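Local atomic coordinates of ABC transporter sugar binding protein (Xanthomonas axonopodis pv. citri, PDB entry 3UOR), a protein that probably binds maltose or related sugars outside the inner membrane and hands them to an ABC transporter for uptake. Residues E104-Y109 with A316-I321; G228-M233 with L386-V391; D211-G216 with P372-W377. All blocks are in the same frame, centred on the assembly; numbering follows the deposited sequence.

Contact 1. Residues E104-Y109 with A316-I321; sequences EPMQPY and ASWKLI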
loop_
_atom_site.group_PDB
_atom_site.type_symbol
_atom_site.label_atom_id
_atom_site.label_comp_id
_atom_site.label_asym_id
_atom_site.label_seq_id
_atom_site.Cartn_x
_atom_site.Cartn_y
_atom_site.Cartn_z
ATOM N N GLU A 104 -21.810 -2.265 5.396
ATOM C CA GLU A 104 -22.473 -3.544 5.571
ATOM C C GLU A 104 -21.465 -4.602 5.993
ATOM O O GLU A 104 -20.448 -4.781 5.321
ATOM C CB GLU A 104 -23.114 -3.961 4.251
ATOM C CG GLU A 104 -23.747 -5.334 4.287
ATOM C CD GLU A 104 -25.123 -5.321 4.939
ATOM O OE1 GLU A 104 -25.634 -4.226 5.262
ATOM O OE2 GLU A 104 -25.690 -6.413 5.114
ATOM N N PRO A 105 -21.740 -5.318 7.097
ATOM C CA PRO A 105 -20.863 -6.436 7.471
ATOM C C PRO A 105 -20.794 -7.446 6.332
ATOM O O PRO A 105 -21.828 -7.813 5.783
ATOM C CB PRO A 105 -21.573 -7.059 8.674
ATOM C CG PRO A 105 -22.431 -5.921 9.232
ATOM C CD PRO A 105 -22.874 -5.159 8.022
ATOM N N MET A 106 -19.592 -7.890 5.990
ATOM C CA MET A 106 -19.396 -8.696 4.806
ATOM C C MET A 106 -19.308 -10.183 5.090
ATOM O O MET A 106 -19.425 -10.985 4.174
ATOM C CB MET A 106 -18.130 -8.266 4.076
ATOM C CG MET A 106 -18.253 -6.945 3.360
ATOM S SD MET A 106 -19.351 -7.108 1.951
ATOM C CE MET A 106 -20.748 -6.325 2.656
ATOM N N GLN A 107 -19.086 -10.560 6.339
ATOM C CA GLN A 107 -18.835 -11.967 6.636
ATOM C C GLN A 107 -19.978 -12.900 6.210
ATOM O O GLN A 107 -19.720 -13.985 5.714
ATOM C CB GLN A 107 -18.457 -12.183 8.106
ATOM C CG GLN A 107 -18.054 -13.625 8.430
ATOM C CD GLN A 107 -17.044 -14.219 7.444
ATOM O OE1 GLN A 107 -16.181 -13.516 6.911
ATOM N NE2 GLN A 107 -17.146 -15.526 7.204
ATOM N N PRO A 108 -21.243 -12.477 6.390
ATOM C CA PRO A 108 -22.365 -13.308 5.934
ATOM C C PRO A 108 -22.355 -13.575 4.420
ATOM O O PRO A 108 -22.765 -14.652 3.987
ATOM C CB PRO A 108 -23.598 -12.484 6.329
ATOM C CG PRO A 108 -23.130 -11.653 7.470
ATOM C CD PRO A 108 -21.702 -11.305 7.151
ATOM N N TYR A 109 -21.891 -12.615 3.627
ATOM C CA TYR A 109 -21.809 -12.815 2.182
ATOM C C TYR A 109 -20.612 -13.687 1.841
ATOM O O TYR A 109 -20.679 -14.543 0.966
ATOM C CB TYR A 109 -21.727 -11.476 1.443
ATOM C CG TYR A 109 -22.944 -10.601 1.635
ATOM C CD1 TYR A 109 -24.033 -10.690 0.775
ATOM C CD2 TYR A 109 -23.011 -9.690 2.684
ATOM C CE1 TYR A 109 -25.163 -9.891 0.959
ATOM C CE2 TYR A 109 -24.133 -8.882 2.873
ATOM C CZ TYR A 109 -25.200 -8.992 2.005
ATOM O OH TYR A 109 -26.309 -8.197 2.188
ATOM N N ALA A 316 -27.494 -7.803 -5.420
ATOM C CA ALA A 316 -26.962 -7.499 -6.748
ATOM C C ALA A 316 -25.580 -6.934 -6.523
ATOM O O ALA A 316 -24.631 -7.266 -7.230
ATOM C CB ALA A 316 -27.833 -6.478 -7.471
ATOM N N SER A 317 -25.482 -6.077 -5.512
ATOM C CA SER A 317 -24.233 -5.430 -5.149
ATOM C C SER A 317 -23.173 -6.461 -4.800
ATOM O O SER A 317 -22.045 -6.361 -5.264
ATOM C CB SER A 317 -24.456 -4.473 -3.977
ATOM O OG SER A 317 -25.111 -3.298 -4.421
ATOM N N TRP A 318 -23.542 -7.458 -3.999
ATOM C CA TRP A 318 -22.597 -8.502 -3.663
ATOM C C TRP A 318 -22.117 -9.242 -4.910
ATOM O O TRP A 318 -20.942 -9.562 -5.027
ATOM C CB TRP A 318 -23.184 -9.512 -2.687
ATOM C CG TRP A 318 -22.285 -10.695 -2.606
ATOM C CD1 TRP A 318 -22.509 -11.940 -3.119
ATOM C CD2 TRP A 318 -20.972 -10.728 -2.034
ATOM N NE1 TRP A 318 -21.423 -12.757 -2.877
ATOM C CE2 TRP A 318 -20.470 -12.034 -2.209
ATOM C CE3 TRP A 318 -20.181 -9.784 -1.370
ATOM C CZ2 TRP A 318 -19.212 -12.418 -1.746
ATOM C CZ3 TRP A 318 -18.936 -10.164 -0.915
ATOM C CH2 TRP A 318 -18.462 -11.473 -1.104
ATOM N N LYS A 319 -23.023 -9.534 -5.836
ATOM C CA LYS A 319 -22.631 -10.269 -7.048
ATOM C C LYS A 319 -21.560 -9.514 -7.826
ATOM O O LYS A 319 -20.639 -10.115 -8.375
ATOM C CB LYS A 319 -23.838 -10.542 -7.958
ATOM C CG LYS A 319 -24.825 -11.576 -7.415
ATOM C CD LYS A 319 -26.016 -11.718 -8.361
ATOM C CE LYS A 319 -27.026 -12.767 -7.893
ATOM N NZ LYS A 319 -26.640 -14.140 -8.325
ATOM N N LEU A 320 -21.688 -8.195 -7.886
ATOM C CA LEU A 320 -20.686 -7.391 -8.564
ATOM C C LEU A 320 -19.322 -7.539 -7.879
ATOM O O LEU A 320 -18.287 -7.641 -8.543
ATOM C CB LEU A 320 -21.109 -5.925 -8.613
ATOM C CG LEU A 320 -19.999 -4.966 -9.002
ATOM C CD1 LEU A 320 -19.462 -5.291 -10.375
ATOM C CD2 LEU A 320 -20.500 -3.539 -8.945
ATOM N N ILE A 321 -19.319 -7.576 -6.552
ATOM C CA ILE A 321 -18.057 -7.624 -5.819
ATOM C C ILE A 321 -17.412 -8.985 -5.989
ATOM O O ILE A 321 -16.187 -9.110 -6.131
ATOM C CB ILE A 321 -18.243 -7.333 -4.326
ATOM C CG1 ILE A 321 -18.530 -5.845 -4.103
ATOM C CG2 ILE A 321 -16.988 -7.692 -3.564
ATOM C CD1 ILE A 321 -18.683 -5.490 -2.650
#
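Tyr109 and Trp318 meet by a methylene group rather than by a full ring stack. The CB of Tyr109 sits over one face of the indole, 3.6 Å from the centroid of the Trp318 six-membered ring and only 13° off its normal, a well-formed CH-pi contact. The close packing spreads from that point: the Tyr109 carbonyl O lies 3.7 Å from Trp318 CZ2, so the backbone as well as the side chain touches the indole. With CG anti to its carbonyl carbon (chi1 -63°), Tyr109 sends its phenol back past the tryptophan stem, where CD1 comes within 3.8 Å of Trp318 CB. The Tyr109 ring and the Trp318 five-membered ring are slid apart and barely overlap, their planes 30° from parallel.

The pairing joins the short helix 107-111 to helix 314-324, a helix that packs on the sheet of its lobe in the alpha/beta fold of periplasmic binding proteins: Ile321 and Ser317 rest on strand 303-307, and Leu320 on Phe34. Met106 adds a looser Met-aromatic contact, its SD standing obliquely 4.2 Å from Trp318 CZ3, while Leu135 and Ile307 also touch its side chain.

Met106 and Trp318 are buried, whereas Tyr109 is partly exposed, and the grip on its polar end is slighter. Tyr109 OH makes a weak 3.5 Å hydrogen bond to Glu104 OE2, which lies in plane at the ring edge. The other oxygen of that carboxylate, Glu104 OE1, forms a salt bridge with Lys314.

Contact 2. Residues G228-M233 with L386-V391; sequences GFYDNM and LVTERV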
loop_
_atom_site.group_PDB
_atom_site.type_symbol
_atom_site.label_atom_id
_atom_site.label_comp_id
_atom_site.label_asym_id
_atom_site.label_seq_id
_atom_site.Cartn_x
_atom_site.Cartn_y
_atom_site.Cartn_z
ATOM N N GLY A 228 16.460 4.397 12.776
ATOM C CA GLY A 228 17.906 4.279 12.661
ATOM C C GLY A 228 18.367 3.799 11.290
ATOM O O GLY A 228 19.251 4.407 10.656
ATOM N N PHE A 229 17.767 2.696 10.833
ATOM C CA PHE A 229 18.108 2.076 9.541
ATOM C C PHE A 229 17.828 3.050 8.381
ATOM O O PHE A 229 18.659 3.248 7.498
ATOM C CB PHE A 229 17.291 0.782 9.369
ATOM C CG PHE A 229 17.578 0.029 8.097
ATOM C CD1 PHE A 229 18.841 -0.499 7.854
ATOM C CD2 PHE A 229 16.564 -0.199 7.170
ATOM C CE1 PHE A 229 19.101 -1.213 6.687
ATOM C CE2 PHE A 229 16.804 -0.907 6.011
ATOM C CZ PHE A 229 18.079 -1.427 5.760
ATOM N N TYR A 230 16.651 3.671 8.406
ATOM C CA TYR A 230 16.248 4.632 7.383
ATOM C C TYR A 230 17.150 5.897 7.360
ATOM O O TYR A 230 17.663 6.293 6.312
ATOM C CB TYR A 230 14.781 5.008 7.635
ATOM C CG TYR A 230 14.203 6.087 6.752
ATOM C CD1 TYR A 230 13.679 5.780 5.492
ATOM C CD2 TYR A 230 14.114 7.410 7.194
ATOM C CE1 TYR A 230 13.104 6.767 4.694
ATOM C CE2 TYR A 230 13.547 8.406 6.396
ATOM C CZ TYR A 230 13.034 8.071 5.152
ATOM O OH TYR A 230 12.460 9.024 4.345
ATOM N N ASP A 231 17.356 6.525 8.508
ATOM C CA ASP A 231 18.209 7.727 8.568
ATOM C C ASP A 231 19.635 7.407 8.105
ATOM O O ASP A 231 20.253 8.170 7.352
ATOM C CB ASP A 231 18.228 8.272 9.991
ATOM C CG ASP A 231 19.004 9.574 10.115
ATOM O OD1 ASP A 231 19.000 10.382 9.157
ATOM O OD2 ASP A 231 19.593 9.792 11.191
ATOM N N ASN A 232 20.153 6.261 8.535
ATOM C CA ASN A 232 21.525 5.884 8.192
ATOM C C ASN A 232 21.806 5.923 6.686
ATOM O O ASN A 232 22.900 6.280 6.278
ATOM C CB ASN A 232 21.867 4.499 8.749
ATOM C CG ASN A 232 23.321 4.140 8.541
ATOM O OD1 ASN A 232 24.217 4.795 9.071
ATOM N ND2 ASN A 232 23.566 3.087 7.776
ATOM N N MET A 233 20.829 5.546 5.864
ATOM C CA MET A 233 21.040 5.506 4.416
ATOM C C MET A 233 21.335 6.897 3.845
ATOM O O MET A 233 22.115 7.034 2.914
ATOM C CB MET A 233 19.818 4.921 3.691
ATOM C CG MET A 233 19.506 3.459 4.062
ATOM S SD MET A 233 18.280 2.747 2.929
ATOM C CE MET A 233 17.441 1.669 4.079
ATOM N N LEU A 386 7.033 14.123 8.764
ATOM C CA LEU A 386 7.558 15.470 8.996
ATOM C C LEU A 386 8.746 15.396 9.925
ATOM O O LEU A 386 9.738 16.087 9.744
ATOM C CB LEU A 386 6.505 16.390 9.618
ATOM C CG LEU A 386 5.388 16.846 8.680
ATOM C CD1 LEU A 386 4.410 17.767 9.412
ATOM C CD2 LEU A 386 5.980 17.543 7.468
ATOM N N VAL A 387 8.630 14.557 10.937
ATOM C CA VAL A 387 9.688 14.398 11.921
ATOM C C VAL A 387 10.893 13.725 11.301
ATOM O O VAL A 387 12.022 14.127 11.545
ATOM C CB VAL A 387 9.211 13.585 13.118
ATOM C CG1 VAL A 387 10.377 13.045 13.869
ATOM C CG2 VAL A 387 8.364 14.459 14.023
ATOM N N THR A 388 10.669 12.710 10.472
ATOM C CA THR A 388 11.814 11.979 9.931
ATOM C C THR A 388 12.605 12.831 8.935
ATOM O O THR A 388 13.825 12.743 8.868
ATOM C CB THR A 388 11.406 10.630 9.286
ATOM O OG1 THR A 388 10.510 10.878 8.195
ATOM C CG2 THR A 388 10.709 9.758 10.307
ATOM N N GLU A 389 11.915 13.658 8.161
ATOM C CA GLU A 389 12.619 14.533 7.242
ATOM C C GLU A 389 13.484 15.523 8.031
ATOM O O GLU A 389 14.553 15.933 7.579
ATOM C CB GLU A 389 11.639 15.269 6.354
ATOM C CG GLU A 389 12.282 16.214 5.372
ATOM C CD GLU A 389 11.254 16.894 4.498
ATOM O OE1 GLU A 389 10.092 17.032 4.945
ATOM O OE2 GLU A 389 11.599 17.294 3.372
ATOM N N ARG A 390 13.038 15.880 9.227
ATOM C CA ARG A 390 13.812 16.792 10.066
ATOM C C ARG A 390 15.046 16.083 10.607
ATOM O O ARG A 390 16.123 16.668 10.694
ATOM C CB ARG A 390 12.966 17.300 11.228
ATOM C CG ARG A 390 13.274 18.718 11.635
ATOM C CD ARG A 390 11.995 19.384 12.115
ATOM N NE ARG A 390 11.412 18.622 13.212
ATOM C CZ ARG A 390 10.110 18.444 13.403
ATOM N NH1 ARG A 390 9.228 18.978 12.563
ATOM N NH2 ARG A 390 9.693 17.730 14.441
ATOM N N VAL A 391 14.871 14.826 10.989
ATOM C CA VAL A 391 15.981 13.996 11.408
ATOM C C VAL A 391 17.005 13.885 10.283
ATOM O O VAL A 391 18.203 14.092 10.510
ATOM C CB VAL A 391 15.505 12.602 11.810
ATOM C CG1 VAL A 391 16.677 11.610 11.838
ATOM C CG2 VAL A 391 14.798 12.673 13.144
HETATM O O HOH W 1 11.264 11.510 5.609
HETATM O O HOH W 2 20.159 12.526 11.389
#
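Helix-helix packing with waters lodged in the interface joins helix 221-235 to helix 377-394, through Asp231 against Val391 and Tyr230 against Thr388. Both are helices of a periplasmic binding protein of alpha/beta architecture, and they illustrate how a buried interface can be polar without a single direct hydrogen bond between the two segments. The nearest CA atoms across the contact, Asp231 CA and Val391 CA, are 7.2 Å apart, and all four touching residues are buried.

The closest approach is between a methyl and a carboxylate. Val391 CG1 packs 3.5 Å from Asp231 CG. Asp231 extends toward the neighbouring helix with CG anti to its backbone N (chi1 -176°), and Val391 CG1 takes the same position on its own residue (chi1 163°), which brings the methyl against the carboxylate obliquely. The carboxylate is well supplied with partners beyond this pair: OD2 is hydrogen-bonded to His398 NE2, and OD1 to Gln235 NE2 one turn along. His398 and Ala401 of helix 398-412 also touch the side chain of Val391, making a third helix part of the packing.

Nearby, Tyr230 meets Thr388 more loosely, with the ring atom CE2 4.2 Å from Thr388 CB in an oblique approach. Thr388 OG1 is hydrogen-bonded to Arg385 O within its own helix and to Gln197 NE2. One water spans the two hydroxyls, 3.0 Å from Tyr230 OH and 2.8 Å from Thr388 OG1. A second water lies between Asp231 OD2, at 2.8 Å, and the backbone oxygen Val391 O, at 2.7 Å.

Contact 3. Residues D211-G216 with P372-W377; sequences DHDNYG and PKVLEW
Asp213 reaches from a hairpin turn to Pro372 and Val374 in the loop before helix 377-394, and what passes directly between the two segments is van der Waals contact. The aliphatic part comes first: Asp213 CB lies 3.8 Å from Val374 CG1, the side chains crossing at a slant. The carboxylate then passes Pro372 at about a right angle, with Asp213 OD2 4.0 Å from Pro372 CB. CG anti to the carbonyl carbon (chi1 -72°) lays the carboxylate of Asp213 alongside this apolar flank. Pro372 and Val374 also rest on Leu209 of strand 209-210, and within the loop Pro372 CD stands 3.6 Å above one face of the Trp377 indole, offset toward the rim.

Polar groups find their partners outside the pair. Asp213 OD1 forms a salt bridge with Arg207, which the Pro372 ring also touches. Lys373 leads its amino group elsewhere, NZ being hydrogen-bonded to Leu130 O.

Backbone hydrogen bonds fix the shape of each segment. In the first, Asn214 N binds Asp211 O at 3.1 Å, closing a type I' turn in which both His212 and Asp213 have positive phi. In the second, Lys373 is the centre of an inverse gamma turn with a weak bond from Val374 N to Pro372 O. A type I turn follows, closed at 3.0 Å from Trp377 N to Val374 O, and brings Glu376 to the N-cap position. The segment 211-216 supplies the type I' turn and the second strand of a two-stranded antiparallel hairpin, strands 209-210 and 215-216, with a classic beta bulge at Asn214 and Tyr215 facing Arg210.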
loop_
_atom_site.group_PDB
_atom_site.type_symbol
_atom_site.label_atom_id
_atom_site.label_comp_id
_atom_site.label_asym_id
_atom_site.label_seq_id
_atom_site.Cartn_x
_atom_site.Cartn_y
_atom_site.Cartn_z
ATOM N N ASP A 211 -1.426 0.567 23.953
ATOM C CA ASP A 211 -2.475 0.749 24.946
ATOM C C ASP A 211 -3.822 1.064 24.298
ATOM O O ASP A 211 -4.341 2.178 24.408
ATOM C CB ASP A 211 -2.074 1.820 25.966
ATOM C CG ASP A 211 -3.081 1.949 27.097
ATOM O OD1 ASP A 211 -3.198 3.050 27.679
ATOM O OD2 ASP A 211 -3.765 0.949 27.404
ATOM N N HIS A 212 -4.370 0.063 23.626
ATOM C CA HIS A 212 -5.654 0.163 22.949
ATOM C C HIS A 212 -5.579 1.175 21.825
ATOM O O HIS A 212 -6.588 1.779 21.442
ATOM C CB HIS A 212 -6.777 0.508 23.926
ATOM C CG HIS A 212 -7.027 -0.555 24.944
ATOM N ND1 HIS A 212 -6.560 -0.469 26.239
ATOM C CD2 HIS A 212 -7.670 -1.743 24.852
ATOM C CE1 HIS A 212 -6.926 -1.550 26.906
ATOM N NE2 HIS A 212 -7.602 -2.336 26.088
ATOM N N ASP A 213 -4.373 1.312 21.282
ATOM C CA ASP A 213 -4.111 2.242 20.192
ATOM C C ASP A 213 -4.504 3.660 20.589
ATOM O O ASP A 213 -4.879 4.459 19.749
ATOM C CB ASP A 213 -4.831 1.807 18.926
ATOM C CG ASP A 213 -4.199 0.571 18.296
ATOM O OD1 ASP A 213 -3.114 0.138 18.746
ATOM O OD2 ASP A 213 -4.784 0.036 17.341
ATOM N N ASN A 214 -4.398 3.946 21.886
ATOM C CA ASN A 214 -4.699 5.255 22.434
ATOM C C ASN A 214 -3.462 6.130 22.570
ATOM O O ASN A 214 -3.588 7.310 22.828
ATOM C CB ASN A 214 -5.397 5.133 23.794
ATOM C CG ASN A 214 -6.805 4.598 23.670
ATOM O OD1 ASN A 214 -7.428 4.713 22.617
ATOM N ND2 ASN A 214 -7.314 4.002 24.745
ATOM N N TYR A 215 -2.272 5.559 22.414
ATOM C CA TYR A 215 -1.046 6.358 22.525
ATOM C C TYR A 215 -0.098 6.004 21.414
ATOM O O TYR A 215 -0.127 4.881 20.899
ATOM C CB TYR A 215 -0.328 6.077 23.834
ATOM C CG TYR A 215 -1.019 6.584 25.077
ATOM C CD1 TYR A 215 -0.805 7.877 25.531
ATOM C CD2 TYR A 215 -1.868 5.759 25.809
ATOM C CE1 TYR A 215 -1.423 8.345 26.673
ATOM C CE2 TYR A 215 -2.496 6.219 26.949
ATOM C CZ TYR A 215 -2.265 7.509 27.378
ATOM O OH TYR A 215 -2.884 7.971 28.517
ATOM N N GLY A 216 0.763 6.946 21.049
ATOM C CA GLY A 216 1.797 6.639 20.080
ATOM C C GLY A 216 2.820 5.718 20.723
ATOM O O GLY A 216 3.010 5.759 21.927
ATOM N N PRO A 372 -2.096 0.133 12.102
ATOM C CA PRO A 372 -3.103 0.165 13.169
ATOM C C PRO A 372 -4.421 0.726 12.653
ATOM O O PRO A 372 -4.395 1.674 11.902
ATOM C CB PRO A 372 -2.464 1.079 14.220
ATOM C CG PRO A 372 -0.997 0.831 14.034
ATOM C CD PRO A 372 -0.820 0.728 12.546
ATOM N N LYS A 373 -5.549 0.120 13.011
ATOM C CA LYS A 373 -6.821 0.484 12.394
ATOM C C LYS A 373 -7.549 1.597 13.136
ATOM O O LYS A 373 -8.664 1.405 13.618
ATOM C CB LYS A 373 -7.743 -0.730 12.257
ATOM C CG LYS A 373 -7.349 -1.705 11.168
ATOM C CD LYS A 373 -6.836 -2.968 11.816
ATOM C CE LYS A 373 -6.964 -4.163 10.906
ATOM N NZ LYS A 373 -7.585 -5.259 11.693
ATOM N N VAL A 374 -6.912 2.759 13.211
ATOM C CA VAL A 374 -7.547 3.940 13.782
ATOM C C VAL A 374 -7.833 4.972 12.711
ATOM O O VAL A 374 -7.077 5.175 11.761
ATOM C CB VAL A 374 -6.692 4.566 14.880
ATOM C CG1 VAL A 374 -6.490 3.559 16.003
ATOM C CG2 VAL A 374 -5.338 5.029 14.315
ATOM N N LEU A 375 -8.976 5.603 12.870
ATOM C CA LEU A 375 -9.436 6.682 12.023
ATOM C C LEU A 375 -8.339 7.755 11.813
ATOM O O LEU A 375 -8.179 8.293 10.716
ATOM C CB LEU A 375 -10.669 7.253 12.718
ATOM C CG LEU A 375 -11.451 8.418 12.219
ATOM C CD1 LEU A 375 -12.828 8.287 12.837
ATOM C CD2 LEU A 375 -10.740 9.673 12.662
ATOM N N GLU A 376 -7.546 8.027 12.842
ATOM C CA GLU A 376 -6.531 9.081 12.731
ATOM C C GLU A 376 -5.176 8.640 12.160
ATOM O O GLU A 376 -4.194 9.403 12.179
ATOM C CB GLU A 376 -6.389 9.857 14.048
ATOM C CG GLU A 376 -6.504 9.043 15.311
ATOM C CD GLU A 376 -7.940 8.626 15.682
ATOM O OE1 GLU A 376 -8.756 9.450 16.149
ATOM O OE2 GLU A 376 -8.235 7.431 15.548
ATOM N N TRP A 377 -5.134 7.427 11.613
ATOM C CA TRP A 377 -3.887 6.891 11.062
ATOM C C TRP A 377 -3.231 7.784 9.994
ATOM O O TRP A 377 -2.029 7.983 10.011
ATOM C CB TRP A 377 -4.043 5.449 10.525
ATOM C CG TRP A 377 -2.724 4.946 10.078
ATOM C CD1 TRP A 377 -2.308 4.743 8.788
ATOM C CD2 TRP A 377 -1.594 4.678 10.915
ATOM N NE1 TRP A 377 -0.999 4.316 8.787
ATOM C CE2 TRP A 377 -0.539 4.288 10.081
ATOM C CE3 TRP A 377 -1.387 4.704 12.297
ATOM C CZ2 TRP A 377 0.709 3.925 10.584
ATOM C CZ3 TRP A 377 -0.170 4.353 12.790
ATOM C CH2 TRP A 377 0.876 3.963 11.940
#

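How the contacts relate
The three contacts are separate, yet their segments alternate along the chain, and each joins parts more than 150 residues apart. Contacts 1 and 2 lie on opposite sides of the chain's centre, their own centres 43 Å apart. Contact 3 is nearer to both, 28 Å from contact 1 and 22 Å from contact 2, centre to centre; its nearest atoms stay about 13 Å and about 11 Å from theirs. Contacts 2 and 3 are linked by continuity: strand 215-216 precedes helix 221-235, and Trp377 begins the helix that carries 386-391. Sugar probably binds in the cleft between lobes, as in related proteins, but none of the contacts includes a bound sugar.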